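Local coordinates for Dye type peroxidase A (Streptomyces lividans 1326, PDB 6GZW), which probably uses hydrogen peroxide to oxidise dyes and other reducing substrates at a haem iron, as a peroxidase of the dye-decolourising (DyP) family, at residues L278-P281 with I282-A286; V334-Q337 with R338-R342; D344-S347 with Q348-H352. One frame throughout, in Å; residues are numbered along the deposited sequence.

Contact 1: residues L278-P281 with I282-A286. With HEM (protoporphyrin IX containing Fe), chain C.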
loop_
_atom_site.group_PDB
_atom_site.type_symbol
_atom_site.label_atom_id
_atom_site.label_comp_id
_atom_site.label_asym_id
_atom_site.label_seq_id
_atom_site.Cartn_x
_atom_site.Cartn_y
_atom_site.Cartn_z
ATOM N N LEU A 278 -22.449 22.113 -26.401
ATOM C CA LEU A 278 -21.251 22.456 -25.618
ATOM C C LEU A 278 -20.136 21.404 -25.742
ATOM O O LEU A 278 -20.386 20.210 -25.661
ATOM C CB LEU A 278 -21.612 22.669 -24.150
ATOM C CG LEU A 278 -22.415 23.943 -23.852
ATOM C CD1 LEU A 278 -22.997 23.874 -22.446
ATOM C CD2 LEU A 278 -21.536 25.185 -24.029
ATOM N N VAL A 279 -18.901 21.868 -25.965
ATOM C CA VAL A 279 -17.750 20.955 -26.086
ATOM C C VAL A 279 -17.405 20.363 -24.703
ATOM O O VAL A 279 -17.132 19.163 -24.600
ATOM C CB VAL A 279 -16.529 21.647 -26.732
ATOM C CG1 VAL A 279 -15.315 20.730 -26.757
ATOM C CG2 VAL A 279 -16.857 22.087 -28.167
ATOM N N VAL A 280 -17.436 21.195 -23.658
ATOM C CA VAL A 280 -17.322 20.695 -22.274
ATOM C C VAL A 280 -18.750 20.511 -21.788
ATOM O O VAL A 280 -19.465 21.504 -21.625
ATOM C CB VAL A 280 -16.584 21.672 -21.359
ATOM C CG1 VAL A 280 -16.592 21.159 -19.929
ATOM C CG2 VAL A 280 -15.154 21.861 -21.822
ATOM N N PRO A 281 -19.213 19.264 -21.587
ATOM C CA PRO A 281 -20.632 19.097 -21.274
ATOM C C PRO A 281 -21.132 19.892 -20.072
ATOM O O PRO A 281 -20.361 20.219 -19.172
ATOM C CB PRO A 281 -20.782 17.595 -21.051
ATOM C CG PRO A 281 -19.697 17.005 -21.885
ATOM C CD PRO A 281 -18.549 17.966 -21.790
ATOM N N ILE A 282 -22.421 20.226 -20.094
ATOM C CA ILE A 282 -23.066 21.017 -19.033
ATOM C C ILE A 282 -22.964 20.401 -17.641
ATOM O O ILE A 282 -22.986 21.113 -16.644
ATOM C CB ILE A 282 -24.564 21.289 -19.389
ATOM C CG1 ILE A 282 -25.153 22.425 -18.539
ATOM C CG2 ILE A 282 -25.423 20.024 -19.269
ATOM C CD1 ILE A 282 -24.582 23.774 -18.857
ATOM N N ASN A 283 -22.898 19.068 -17.588
ATOM C CA ASN A 283 -22.803 18.332 -16.320
ATOM C C ASN A 283 -21.419 17.717 -16.125
ATOM O O ASN A 283 -21.285 16.817 -15.290
ATOM C CB ASN A 283 -23.879 17.242 -16.232
ATOM C CG ASN A 283 -23.763 16.185 -17.342
ATOM O OD1 ASN A 283 -23.013 16.347 -18.307
ATOM N ND2 ASN A 283 -24.496 15.078 -17.185
ATOM N N ALA A 284 -20.403 18.185 -16.860
ATOM C CA ALA A 284 -19.039 17.647 -16.710
ATOM C C ALA A 284 -18.488 18.021 -15.343
ATOM O O ALA A 284 -18.576 19.158 -14.921
ATOM C CB ALA A 284 -18.121 18.175 -17.789
ATOM N N HIS A 285 -17.849 17.066 -14.675
ATOM C CA HIS A 285 -17.293 17.284 -13.327
ATOM C C HIS A 285 -16.358 18.493 -13.224
ATOM O O HIS A 285 -16.471 19.307 -12.299
ATOM C CB HIS A 285 -16.555 16.011 -12.930
ATOM C CG HIS A 285 -16.004 16.044 -11.549
ATOM N ND1 HIS A 285 -16.782 15.823 -10.435
ATOM C CD2 HIS A 285 -14.753 16.288 -11.113
ATOM C CE1 HIS A 285 -16.016 15.912 -9.355
ATOM N NE2 HIS A 285 -14.781 16.198 -9.746
ATOM N N ALA A 286 -15.439 18.600 -14.165
ATOM C CA ALA A 286 -14.463 19.701 -14.164
ATOM C C ALA A 286 -15.029 21.041 -14.653
ATOM O O ALA A 286 -14.314 22.071 -14.608
ATOM C CB ALA A 286 -13.186 19.321 -14.920
HETATM C CHA HEM C . -11.420 18.428 -10.452
HETATM C CHB HEM C . -11.892 13.610 -10.449
HETATM C CHC HEM C . -14.596 13.944 -6.428
HETATM C CHD HEM C . -14.113 18.731 -6.445
HETATM C C1A HEM C . -11.315 17.106 -10.799
HETATM C C2A HEM C . -10.652 16.628 -11.968
HETATM C C3A HEM C . -10.795 15.279 -11.956
HETATM C C4A HEM C . -11.549 14.921 -10.790
HETATM C CMA HEM C . -10.251 14.282 -12.951
HETATM C CAA HEM C . -9.939 17.454 -13.031
HETATM C CBA HEM C . -8.458 17.725 -12.820
HETATM C CGA HEM C . -8.227 18.644 -11.668
HETATM O O1A HEM C . -8.312 19.897 -11.773
HETATM O O2A HEM C . -7.957 18.159 -10.532
HETATM C C1B HEM C . -12.662 13.279 -9.319
HETATM C C2B HEM C . -12.970 11.946 -8.921
HETATM C C3B HEM C . -13.734 12.000 -7.798
HETATM C C4B HEM C . -13.882 13.457 -7.495
HETATM C CMB HEM C . -12.561 10.703 -9.652
HETATM C CAB HEM C . -14.241 10.907 -6.942
HETATM C CBB HEM C . -13.677 9.716 -6.843
HETATM C C1C HEM C . -14.750 15.272 -6.097
HETATM C C2C HEM C . -15.497 15.746 -4.987
HETATM C C3C HEM C . -15.372 17.124 -5.003
HETATM C C4C HEM C . -14.514 17.464 -6.110
HETATM C CMC HEM C . -16.298 14.944 -4.008
HETATM C CAC HEM C . -15.989 18.147 -4.125
HETATM C CBC HEM C . -17.105 18.028 -3.390
HETATM C C1D HEM C . -13.269 18.978 -7.535
HETATM C C2D HEM C . -12.814 20.354 -7.808
HETATM C C3D HEM C . -12.065 20.283 -8.925
HETATM C C4D HEM C . -12.076 18.844 -9.315
HETATM C CMD HEM C . -13.096 21.602 -6.976
HETATM C CAD HEM C . -11.376 21.454 -9.609
HETATM C CBD HEM C . -12.319 22.215 -10.546
HETATM C CGD HEM C . -11.624 23.399 -11.142
HETATM O O1D HEM C . -11.071 23.314 -12.275
HETATM O O2D HEM C . -11.578 24.462 -10.490
HETATM N NA HEM C . -11.946 16.065 -10.136
HETATM N NB HEM C . -13.244 14.126 -8.461
HETATM N NC HEM C . -14.219 16.305 -6.794
HETATM N ND HEM C . -12.890 18.123 -8.501
HETATM FE FE HEM C . -13.084 16.197 -8.503
HETATM O O HOH W 1 -11.498 15.996 -7.331
#
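Pro281 and Ala284 close a type I beta turn that leads into helix 285-288, with Ala284 as its N-cap residue. The turn bond runs from Ala284 N to Pro281 O over 3.1 Å and is fairly straight at hydrogen (162°); Arg287 NE also bonds to Pro281 O. The tight part is the buried patch of Val280 and Ala284, where the Ala284 methyl CB meets Val280 CG1 and Pro281 CD together, 4.0 Å from each. A trans first torsion (chi1 176°) turns the CG1 methyl of Val280 toward Ala284. The exposed end at Ile282 is looser: Leu278 CD1 meets Ile282 CD1 at 3.9 Å, a single methyl pair, and Asn283 OD1 merely approaches Pro281 CB. Beyond the turn the chain delivers the proximal haem ligand. His285 NE2 binds the iron at 2.1 Å, with water 1 as the other axial ligand at 2.0 Å. His285 ND1 is hydrogen-bonded to Asp344 OD2, which fixes the ring's rotation. Such an imidazole-carboxylate pair, as in other haem peroxidases, probably makes the histidine a stronger electron donor and helps to stabilise high-valent iron.

Contact 2: residues V334-Q337 with R338-R342; sequences VPVQ and RKLDR. With HEM (protoporphyrin IX containing Fe), chain C.
Val336 O receives Leu340 N at 2.8 Å, and Val334 O receives Arg338 N at 2.9 Å. Gln337 O to Asp341 N is equally short at 2.8 Å but more bent at hydrogen (139°), while Lys339 N reaches Pro335 O over a longer 3.2 Å. These i to i+4 bonds make up one run of helix 333-343, which lies beside the haem in the C-terminal DyP-type peroxidase region. The side chains on its haem side, Val336, Gln337 and Leu340, belong to the haem pocket. Leu340 sets CD1 against the porphyrin at C3C, 3.8 Å away, lays CG alongside Val336 CG1, and also touches the iron ligand His285. Gln337 crosses Leu340 at about a right angle: its chain bends at chi2 (57°), bringing OE1 to 3.6 Å from both Leu340 CD1 and the haem methyl CMC. Val336 CG1 packs on the vinyl group at CAC, 3.8 Å away. Cutting Leu340 back to an alanine is likely to open a gap between the helix, pyrrole ring C and His285, with the Gln337 amide less firmly placed. Farther from the haem, Arg338 runs extended beside Val334, pointing the same way, with NE near Val334 CG1. Lys339 NZ bonds to Asn294, and the Asp341 carboxylate to Ser113 and Ser114.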
loop_
_atom_site.group_PDB
_atom_site.type_symbol
_atom_site.label_atom_id
_atom_site.label_comp_id
_atom_site.label_asym_id
_atom_site.label_seq_id
_atom_site.Cartn_x
_atom_site.Cartn_y
_atom_site.Cartn_z
ATOM N N VAL A 334 -19.138 21.668 0.945
ATOM C CA VAL A 334 -20.577 21.490 1.103
ATOM C C VAL A 334 -21.379 21.966 -0.131
ATOM O O VAL A 334 -22.110 21.179 -0.711
ATOM C CB VAL A 334 -21.088 22.079 2.428
ATOM C CG1 VAL A 334 -22.619 22.027 2.495
ATOM C CG2 VAL A 334 -20.489 21.287 3.577
ATOM N N PRO A 335 -21.220 23.234 -0.528
ATOM C CA PRO A 335 -21.991 23.684 -1.716
ATOM C C PRO A 335 -21.622 22.984 -3.023
ATOM O O PRO A 335 -22.492 22.755 -3.856
ATOM C CB PRO A 335 -21.708 25.191 -1.780
ATOM C CG PRO A 335 -20.458 25.392 -0.988
ATOM C CD PRO A 335 -20.471 24.335 0.089
ATOM N N VAL A 336 -20.366 22.583 -3.179
ATOM C CA VAL A 336 -19.947 21.881 -4.382
ATOM C C VAL A 336 -20.594 20.497 -4.368
ATOM O O VAL A 336 -21.193 20.090 -5.360
ATOM C CB VAL A 336 -18.415 21.816 -4.514
ATOM C CG1 VAL A 336 -18.019 20.978 -5.715
ATOM C CG2 VAL A 336 -17.824 23.223 -4.620
ATOM N N GLN A 337 -20.492 19.766 -3.261
ATOM C CA GLN A 337 -21.139 18.453 -3.191
ATOM C C GLN A 337 -22.661 18.511 -3.349
ATOM O O GLN A 337 -23.241 17.611 -3.968
ATOM C CB GLN A 337 -20.723 17.670 -1.918
ATOM C CG GLN A 337 -21.202 16.219 -1.839
ATOM C CD GLN A 337 -20.773 15.343 -3.023
ATOM O OE1 GLN A 337 -19.792 15.638 -3.707
ATOM N NE2 GLN A 337 -21.504 14.256 -3.255
ATOM N N ARG A 338 -23.305 19.574 -2.846
ATOM C CA ARG A 338 -24.761 19.731 -3.073
ATOM C C ARG A 338 -25.035 19.744 -4.564
ATOM O O ARG A 338 -25.987 19.120 -5.027
ATOM C CB ARG A 338 -25.282 21.013 -2.459
ATOM C CG ARG A 338 -25.485 20.961 -0.964
ATOM C CD ARG A 338 -26.261 22.204 -0.530
ATOM N NE ARG A 338 -26.485 22.275 0.913
ATOM C CZ ARG A 338 -27.352 21.523 1.585
ATOM N NH1 ARG A 338 -28.078 20.585 0.974
ATOM N NH2 ARG A 338 -27.493 21.695 2.899
ATOM N N LYS A 339 -24.185 20.458 -5.302
ATOM C CA LYS A 339 -24.291 20.518 -6.755
ATOM C C LYS A 339 -23.943 19.207 -7.427
ATOM O O LYS A 339 -24.592 18.826 -8.400
ATOM C CB LYS A 339 -23.351 21.557 -7.313
ATOM C CG LYS A 339 -23.464 21.713 -8.820
ATOM C CD LYS A 339 -22.955 23.060 -9.256
ATOM C CE LYS A 339 -23.932 24.153 -8.879
ATOM N NZ LYS A 339 -23.269 25.455 -9.100
ATOM N N LEU A 340 -22.894 18.527 -6.948
ATOM C CA LEU A 340 -22.515 17.256 -7.596
ATOM C C LEU A 340 -23.522 16.129 -7.396
ATOM O O LEU A 340 -23.685 15.247 -8.274
ATOM C CB LEU A 340 -21.150 16.772 -7.097
ATOM C CG LEU A 340 -19.954 17.710 -7.187
ATOM C CD1 LEU A 340 -18.695 16.945 -6.846
ATOM C CD2 LEU A 340 -19.847 18.392 -8.541
ATOM N N ASP A 341 -24.158 16.148 -6.226
ATOM C CA ASP A 341 -24.951 15.033 -5.689
ATOM C C ASP A 341 -25.736 14.283 -6.777
ATOM O O ASP A 341 -25.468 13.096 -7.049
ATOM C CB ASP A 341 -25.850 15.570 -4.564
ATOM C CG ASP A 341 -26.687 14.505 -3.924
ATOM O OD1 ASP A 341 -26.132 13.457 -3.565
ATOM O OD2 ASP A 341 -27.912 14.714 -3.765
ATOM N N ARG A 342 -26.653 15.003 -7.432
ATOM C CA ARG A 342 -27.375 14.517 -8.625
ATOM C C ARG A 342 -26.919 15.154 -9.947
ATOM O O ARG A 342 -27.126 14.561 -11.025
ATOM C CB ARG A 342 -28.889 14.783 -8.455
ATOM C CG ARG A 342 -29.548 14.022 -7.305
ATOM C CD ARG A 342 -31.073 14.013 -7.417
ATOM N NE ARG A 342 -31.710 15.272 -7.016
ATOM C CZ ARG A 342 -32.322 15.519 -5.844
ATOM N NH1 ARG A 342 -32.417 14.606 -4.866
ATOM N NH2 ARG A 342 -32.865 16.733 -5.643
HETATM C CHA HEM C . -11.420 18.428 -10.452
HETATM C CHB HEM C . -11.892 13.610 -10.449
HETATM C CHC HEM C . -14.596 13.944 -6.428
HETATM C CHD HEM C . -14.113 18.731 -6.445
HETATM C C1A HEM C . -11.315 17.106 -10.799
HETATM C C2A HEM C . -10.652 16.628 -11.968
HETATM C C3A HEM C . -10.795 15.279 -11.956
HETATM C C4A HEM C . -11.549 14.921 -10.790
HETATM C CMA HEM C . -10.251 14.282 -12.951
HETATM C CAA HEM C . -9.939 17.454 -13.031
HETATM C CBA HEM C . -8.458 17.725 -12.820
HETATM C CGA HEM C . -8.227 18.644 -11.668
HETATM O O1A HEM C . -8.312 19.897 -11.773
HETATM O O2A HEM C . -7.957 18.159 -10.532
HETATM C C1B HEM C . -12.662 13.279 -9.319
HETATM C C2B HEM C . -12.970 11.946 -8.921
HETATM C C3B HEM C . -13.734 12.000 -7.798
HETATM C C4B HEM C . -13.882 13.457 -7.495
HETATM C CMB HEM C . -12.561 10.703 -9.652
HETATM C CAB HEM C . -14.241 10.907 -6.942
HETATM C CBB HEM C . -13.677 9.716 -6.843
HETATM C C1C HEM C . -14.750 15.272 -6.097
HETATM C C2C HEM C . -15.497 15.746 -4.987
HETATM C C3C HEM C . -15.372 17.124 -5.003
HETATM C C4C HEM C . -14.514 17.464 -6.110
HETATM C CMC HEM C . -16.298 14.944 -4.008
HETATM C CAC HEM C . -15.989 18.147 -4.125
HETATM C CBC HEM C . -17.105 18.028 -3.390
HETATM C C1D HEM C . -13.269 18.978 -7.535
HETATM C C2D HEM C . -12.814 20.354 -7.808
HETATM C C3D HEM C . -12.065 20.283 -8.925
HETATM C C4D HEM C . -12.076 18.844 -9.315
HETATM C CMD HEM C . -13.096 21.602 -6.976
HETATM C CAD HEM C . -11.376 21.454 -9.609
HETATM C CBD HEM C . -12.319 22.215 -10.546
HETATM C CGD HEM C . -11.624 23.399 -11.142
HETATM O O1D HEM C . -11.071 23.314 -12.275
HETATM O O2D HEM C . -11.578 24.462 -10.490
HETATM N NA HEM C . -11.946 16.065 -10.136
HETATM N NB HEM C . -13.244 14.126 -8.461
HETATM N NC HEM C . -14.219 16.305 -6.794
HETATM N ND HEM C . -12.890 18.123 -8.501
HETATM FE FE HEM C . -13.084 16.197 -8.503
HETATM O O HOH W 1 -11.498 15.996 -7.331
#

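Contact 3: residues D344-S347 with Q348-H352; sequences DALS and QFIRH. With HEM (protoporphyrin IX containing Fe), chain C.
In the haem pocket, where the chain passes from helix 333-343 to strand 350-360, Leu346 and Ile350 meet beside the porphyrin. A short 3-10 turn over Ser347 to Phe349 leads into the strand at Ile350: Phe349 N bonds to Leu346 O at 2.9 Å, and Ile350 N makes a weak bond to Ser347 O. An Asx turn precedes it, Asp344 OD1 accepting from Leu346 N. This bond is straight (168°), but Leu346 N meets the carboxylate from above its plane. The turn thereby helps to position the Asp344 carboxylate behind the proximal iron ligand, as a second-shell group. Leu346 itself reaches the porphyrin: with CG anti to the backbone N (chi1 180°), CD2 comes to 3.5 Å from HEM C3B. Its CG and CD1 also meet Ile350 CG2, the two side chains crossing at about a right angle. Ile350 CG2 in turn packs 3.9 Å from the vinyl carbon CBB, and His352 turns a ring edge to the methyl CMC. Away from the haem, water 3 donates to both Ala345 O and Gln348 OE1, linking backbone to side chain. There the methylene of Gln348 lies over one face of the Phe349 ring, CG 3.7 Å above the plane and over its centre.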
loop_
_atom_site.group_PDB
_atom_site.type_symbol
_atom_site.label_atom_id
_atom_site.label_comp_id
_atom_site.label_asym_id
_atom_site.label_seq_id
_atom_site.Cartn_x
_atom_site.Cartn_y
_atom_site.Cartn_z
ATOM N N ASP A 344 -23.843 15.903 -11.206
ATOM C CA ASP A 344 -22.541 15.595 -11.794
ATOM C C ASP A 344 -22.633 14.321 -12.632
ATOM O O ASP A 344 -23.132 13.303 -12.166
ATOM C CB ASP A 344 -21.552 15.391 -10.639
ATOM C CG ASP A 344 -20.121 15.252 -11.086
ATOM O OD1 ASP A 344 -19.810 15.253 -12.302
ATOM O OD2 ASP A 344 -19.267 15.153 -10.172
ATOM N N ALA A 345 -22.156 14.368 -13.875
ATOM C CA ALA A 345 -22.035 13.148 -14.682
ATOM C C ALA A 345 -21.240 12.064 -13.953
ATOM O O ALA A 345 -21.534 10.876 -14.117
ATOM C CB ALA A 345 -21.399 13.448 -16.020
ATOM N N LEU A 346 -20.268 12.466 -13.133
ATOM C CA LEU A 346 -19.411 11.476 -12.436
ATOM C C LEU A 346 -20.159 10.681 -11.372
ATOM O O LEU A 346 -19.739 9.577 -11.031
ATOM C CB LEU A 346 -18.223 12.179 -11.803
ATOM C CG LEU A 346 -17.206 11.335 -11.028
ATOM C CD1 LEU A 346 -16.548 10.360 -11.970
ATOM C CD2 LEU A 346 -16.197 12.205 -10.289
ATOM N N SER A 347 -21.234 11.219 -10.816
ATOM C CA SER A 347 -21.906 10.619 -9.656
ATOM C C SER A 347 -22.368 9.185 -9.881
ATOM O O SER A 347 -22.365 8.392 -8.976
ATOM C CB SER A 347 -23.074 11.527 -9.190
ATOM O OG SER A 347 -22.538 12.705 -8.599
ATOM N N GLN A 348 -22.734 8.875 -11.114
ATOM C CA GLN A 348 -23.183 7.554 -11.512
ATOM C C GLN A 348 -22.100 6.482 -11.286
ATOM O O GLN A 348 -22.407 5.293 -11.176
ATOM C CB GLN A 348 -23.593 7.635 -12.990
ATOM C CG GLN A 348 -23.759 6.327 -13.709
ATOM C CD GLN A 348 -24.472 6.457 -15.034
ATOM O OE1 GLN A 348 -24.710 7.551 -15.526
ATOM N NE2 GLN A 348 -24.813 5.333 -15.609
ATOM N N PHE A 349 -20.843 6.916 -11.306
ATOM C CA PHE A 349 -19.685 5.986 -11.333
ATOM C C PHE A 349 -18.893 5.959 -10.054
ATOM O O PHE A 349 -17.814 5.347 -10.011
ATOM C CB PHE A 349 -18.784 6.367 -12.497
ATOM C CG PHE A 349 -19.501 6.290 -13.800
ATOM C CD1 PHE A 349 -19.797 5.052 -14.364
ATOM C CD2 PHE A 349 -19.929 7.441 -14.433
ATOM C CE1 PHE A 349 -20.536 4.982 -15.536
ATOM C CE2 PHE A 349 -20.648 7.379 -15.598
ATOM C CZ PHE A 349 -20.962 6.148 -16.150
ATOM N N ILE A 350 -19.427 6.610 -9.020
ATOM C CA ILE A 350 -18.803 6.631 -7.722
ATOM C C ILE A 350 -19.825 6.390 -6.584
ATOM O O ILE A 350 -21.042 6.533 -6.758
ATOM C CB ILE A 350 -18.034 7.936 -7.484
ATOM C CG1 ILE A 350 -18.987 9.153 -7.494
ATOM C CG2 ILE A 350 -16.880 8.103 -8.474
ATOM C CD1 ILE A 350 -18.339 10.435 -7.043
ATOM N N ARG A 351 -19.326 6.000 -5.412
ATOM C CA ARG A 351 -20.210 5.847 -4.253
ATOM C C ARG A 351 -19.504 6.309 -2.994
ATOM O O ARG A 351 -18.449 5.763 -2.627
ATOM C CB ARG A 351 -20.690 4.395 -4.131
ATOM C CG ARG A 351 -22.101 4.306 -3.582
ATOM C CD ARG A 351 -22.733 2.931 -3.807
ATOM N NE ARG A 351 -22.372 2.085 -2.694
ATOM C CZ ARG A 351 -23.195 1.388 -1.924
ATOM N NH1 ARG A 351 -24.520 1.341 -2.128
ATOM N NH2 ARG A 351 -22.648 0.653 -0.966
ATOM N N HIS A 352 -20.042 7.351 -2.365
ATOM C CA HIS A 352 -19.460 7.860 -1.131
ATOM C C HIS A 352 -19.835 6.909 0.017
ATOM O O HIS A 352 -21.025 6.727 0.369
ATOM C CB HIS A 352 -19.978 9.251 -0.810
ATOM C CG HIS A 352 -19.489 10.331 -1.723
ATOM N ND1 HIS A 352 -18.738 11.400 -1.273
ATOM C CD2 HIS A 352 -19.694 10.546 -3.045
ATOM C CE1 HIS A 352 -18.479 12.211 -2.288
ATOM N NE2 HIS A 352 -19.061 11.726 -3.370
HETATM C CHA HEM C . -11.420 18.428 -10.452
HETATM C CHB HEM C . -11.892 13.610 -10.449
HETATM C CHC HEM C . -14.596 13.944 -6.428
HETATM C CHD HEM C . -14.113 18.731 -6.445
HETATM C C1A HEM C . -11.315 17.106 -10.799
HETATM C C2A HEM C . -10.652 16.628 -11.968
HETATM C C3A HEM C . -10.795 15.279 -11.956
HETATM C C4A HEM C . -11.549 14.921 -10.790
HETATM C CMA HEM C . -10.251 14.282 -12.951
HETATM C CAA HEM C . -9.939 17.454 -13.031
HETATM C CBA HEM C . -8.458 17.725 -12.820
HETATM C CGA HEM C . -8.227 18.644 -11.668
HETATM O O1A HEM C . -8.312 19.897 -11.773
HETATM O O2A HEM C . -7.957 18.159 -10.532
HETATM C C1B HEM C . -12.662 13.279 -9.319
HETATM C C2B HEM C . -12.970 11.946 -8.921
HETATM C C3B HEM C . -13.734 12.000 -7.798
HETATM C C4B HEM C . -13.882 13.457 -7.495
HETATM C CMB HEM C . -12.561 10.703 -9.652
HETATM C CAB HEM C . -14.241 10.907 -6.942
HETATM C CBB HEM C . -13.677 9.716 -6.843
HETATM C C1C HEM C . -14.750 15.272 -6.097
HETATM C C2C HEM C . -15.497 15.746 -4.987
HETATM C C3C HEM C . -15.372 17.124 -5.003
HETATM C C4C HEM C . -14.514 17.464 -6.110
HETATM C CMC HEM C . -16.298 14.944 -4.008
HETATM C CAC HEM C . -15.989 18.147 -4.125
HETATM C CBC HEM C . -17.105 18.028 -3.390
HETATM C C1D HEM C . -13.269 18.978 -7.535
HETATM C C2D HEM C . -12.814 20.354 -7.808
HETATM C C3D HEM C . -12.065 20.283 -8.925
HETATM C C4D HEM C . -12.076 18.844 -9.315
HETATM C CMD HEM C . -13.096 21.602 -6.976
HETATM C CAD HEM C . -11.376 21.454 -9.609
HETATM C CBD HEM C . -12.319 22.215 -10.546
HETATM C CGD HEM C . -11.624 23.399 -11.142
HETATM O O1D HEM C . -11.071 23.314 -12.275
HETATM O O2D HEM C . -11.578 24.462 -10.490
HETATM N NA HEM C . -11.946 16.065 -10.136
HETATM N NB HEM C . -13.244 14.126 -8.461
HETATM N NC HEM C . -14.219 16.305 -6.794
HETATM N ND HEM C . -12.890 18.123 -8.501
HETATM FE FE HEM C . -13.084 16.197 -8.503
HETATM O O HOH W 2 -24.530 10.862 -12.786
HETATM O O HOH W 3 -23.087 10.115 -16.158
HETATM O O HOH W 1 -11.498 15.996 -7.331
#

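Overall arrangement
Along the chain the order is contact 1, contact 2, contact 3, all within the C-terminal DyP-type peroxidase region and all touching the same haem. Their centres lie about 15 Å (1 to 2), 14 Å (1 to 3) and 11 Å (2 to 3) apart. Contact 1 leads into helix 285-288, contact 2 lies on helix 333-343, and contact 3 leads from that helix into strand 350-360 of the antiparallel sheet. His285 links contact 1 to contact 3 through the Asp344 carboxylate, and Ser347 OG ties contact 3 to Leu340 O of contact 2. Three successive pieces of chain thus build the haem site together, supplying the iron ligand, its second-shell partner and apolar packing for the porphyrin.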